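Local atomic coordinates of uncharacterized protein (Bacteroides eggerthii, PDB entry 4FTD), a protein that is of unknown function but pairs an immunoglobulin-like domain with a six-bladed beta-propeller and may take part in carbohydrate metabolism. Residues Leu18-Asn24 with Ala57-Glu63. Numbering follows the deposited sequence.
Sequences LSIKILN and ALSIEAE
The side-chain amide of Asn24 carries the pairing on beyond the last backbone bond, the nearly straight Leu23 N to Ser59 O at 2.8 Å, and bonds main-chain groups on both sides of Leu58. Its OD1 accepts from Ser59 N at 2.9 Å, the donor standing 38° above the carbonyl plane, while ND2 gives a hydrogen to Ala57 O at 3.0 Å, within that carbonyl's plane. A chi1 of 66° tucks CG over the backbone, flanked by N and C, and turns the amide across to the partner strand. With an alanine here, Ser59 N and Ala57 O would probably lose these mates, and Ala57-Ser59 their close tie to this residue. At the other end Leu18 and Ser19 both face Glu63, a classic beta bulge: Glu63 O accepts from Leu18 N at 2.8 Å and, at 3.3 Å, from Ser19 N, both on the same face of its plane. Between them runs an antiparallel ladder inside a sheet of what is probably the immunoglobulin-like domain, apart from the propeller blades; strand 31-38 pairs beyond Ile20 and Ile22. Branched Ile20, Ile22 and Ile60 suit extended strands and a buried face; Ile20 CD1 meets Ile60 CD1 at 4.1 Å, and Met103 and Leu90 touch both. On the more open face Lys21, extended beyond CG from a nearly eclipsed chi1 of 19°, lies alongside Glu61, leaving Lys21 NZ 3.5 Å from Glu61 OE2, a long salt bridge; Leu23's methyls pack crosswise against Glu61 CB.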
# COMPACT_ATOMS: atom_id res chain seq x y z
N LEU A 18 -44.35 -12.20 -16.86
CA LEU A 18 -43.38 -12.99 -17.65
C LEU A 18 -42.08 -12.20 -17.98
O LEU A 18 -41.00 -12.77 -18.05
CB LEU A 18 -44.09 -13.51 -18.91
CG LEU A 18 -45.41 -14.25 -18.67
CD1 LEU A 18 -46.16 -14.54 -19.97
CD2 LEU A 18 -45.12 -15.53 -17.91
N SER A 19 -42.18 -10.88 -18.20
CA SER A 19 -40.98 -10.04 -18.41
C SER A 19 -41.33 -8.59 -18.15
O SER A 19 -42.49 -8.22 -18.21
CB SER A 19 -40.39 -10.20 -19.82
OG SER A 19 -41.25 -9.62 -20.80
N ILE A 20 -40.33 -7.78 -17.84
CA ILE A 20 -40.56 -6.38 -17.52
C ILE A 20 -39.29 -5.57 -17.85
O ILE A 20 -38.15 -6.06 -17.74
CB ILE A 20 -40.99 -6.24 -16.02
CG1 ILE A 20 -41.55 -4.82 -15.74
CG2 ILE A 20 -39.88 -6.72 -15.09
CD1 ILE A 20 -42.27 -4.63 -14.43
N LYS A 21 -39.50 -4.37 -18.35
CA LYS A 21 -38.45 -3.42 -18.62
C LYS A 21 -38.87 -2.03 -18.23
O LYS A 21 -40.08 -1.69 -18.32
CB LYS A 21 -37.95 -3.43 -20.06
CG LYS A 21 -38.82 -4.04 -21.12
CD LYS A 21 -38.23 -3.81 -22.51
CE LYS A 21 -38.77 -4.76 -23.56
NZ LYS A 21 -38.41 -4.38 -24.97
N ILE A 22 -37.89 -1.26 -17.78
CA ILE A 22 -38.02 0.19 -17.60
C ILE A 22 -37.56 0.80 -18.93
O ILE A 22 -36.51 0.46 -19.45
CB ILE A 22 -37.16 0.70 -16.43
CG1 ILE A 22 -37.75 0.24 -15.09
CG2 ILE A 22 -37.02 2.24 -16.46
CD1 ILE A 22 -36.73 0.31 -13.98
N LEU A 23 -38.38 1.66 -19.52
CA LEU A 23 -38.08 2.20 -20.85
C LEU A 23 -37.33 3.54 -20.82
O LEU A 23 -36.72 3.94 -21.81
CB LEU A 23 -39.39 2.35 -21.63
CG LEU A 23 -40.27 1.13 -21.82
CD1 LEU A 23 -41.60 1.64 -22.42
CD2 LEU A 23 -39.61 0.09 -22.74
N ASN A 24 -37.30 4.21 -19.66
CA ASN A 24 -36.79 5.59 -19.61
C ASN A 24 -35.79 5.89 -18.48
O ASN A 24 -35.89 6.92 -17.82
CB ASN A 24 -37.98 6.57 -19.63
CG ASN A 24 -38.85 6.49 -18.38
OD1 ASN A 24 -38.83 5.48 -17.67
ND2 ASN A 24 -39.66 7.52 -18.15
N ALA A 57 -41.09 9.34 -12.49
CA ALA A 57 -42.03 8.76 -13.43
C ALA A 57 -41.30 7.73 -14.34
O ALA A 57 -40.90 8.04 -15.46
CB ALA A 57 -42.71 9.84 -14.26
N LEU A 58 -41.12 6.51 -13.83
CA LEU A 58 -40.52 5.42 -14.63
C LEU A 58 -41.61 4.74 -15.47
O LEU A 58 -42.62 4.26 -14.93
CB LEU A 58 -39.81 4.40 -13.75
CG LEU A 58 -38.61 4.93 -12.97
CD1 LEU A 58 -38.02 3.80 -12.16
CD2 LEU A 58 -37.56 5.54 -13.88
N SER A 59 -41.43 4.72 -16.78
CA SER A 59 -42.37 4.08 -17.72
C SER A 59 -41.89 2.63 -17.88
O SER A 59 -40.68 2.39 -18.07
CB SER A 59 -42.43 4.81 -19.07
OG SER A 59 -43.18 6.03 -18.97
N ILE A 60 -42.81 1.68 -17.80
CA ILE A 60 -42.50 0.27 -17.85
C ILE A 60 -43.30 -0.41 -18.94
O ILE A 60 -44.34 0.07 -19.35
CB ILE A 60 -42.75 -0.44 -16.48
CG1 ILE A 60 -44.23 -0.36 -16.08
CG2 ILE A 60 -41.87 0.16 -15.37
CD1 ILE A 60 -44.61 -1.34 -14.99
N GLU A 61 -42.79 -1.54 -19.40
CA GLU A 61 -43.46 -2.38 -20.37
C GLU A 61 -43.30 -3.79 -19.89
O GLU A 61 -42.20 -4.18 -19.49
CB GLU A 61 -42.79 -2.21 -21.73
CG GLU A 61 -43.41 -2.96 -22.88
CD GLU A 61 -42.66 -2.63 -24.16
OE1 GLU A 61 -42.90 -1.54 -24.76
OE2 GLU A 61 -41.80 -3.45 -24.56
N ALA A 62 -44.38 -4.56 -19.95
CA ALA A 62 -44.40 -5.90 -19.37
C ALA A 62 -45.05 -6.90 -20.28
O ALA A 62 -45.91 -6.53 -21.07
CB ALA A 62 -45.16 -5.86 -18.08
N GLU A 63 -44.62 -8.15 -20.19
CA GLU A 63 -45.36 -9.26 -20.79
C GLU A 63 -46.02 -10.00 -19.61
O GLU A 63 -45.36 -10.30 -18.63
CB GLU A 63 -44.45 -10.24 -21.53
CG GLU A 63 -43.76 -9.74 -22.78
CD GLU A 63 -42.86 -10.80 -23.40
OE1 GLU A 63 -42.91 -11.99 -22.99
OE2 GLU A 63 -42.08 -10.46 -24.32
O HOH W 1 -40.88 -6.76 -21.13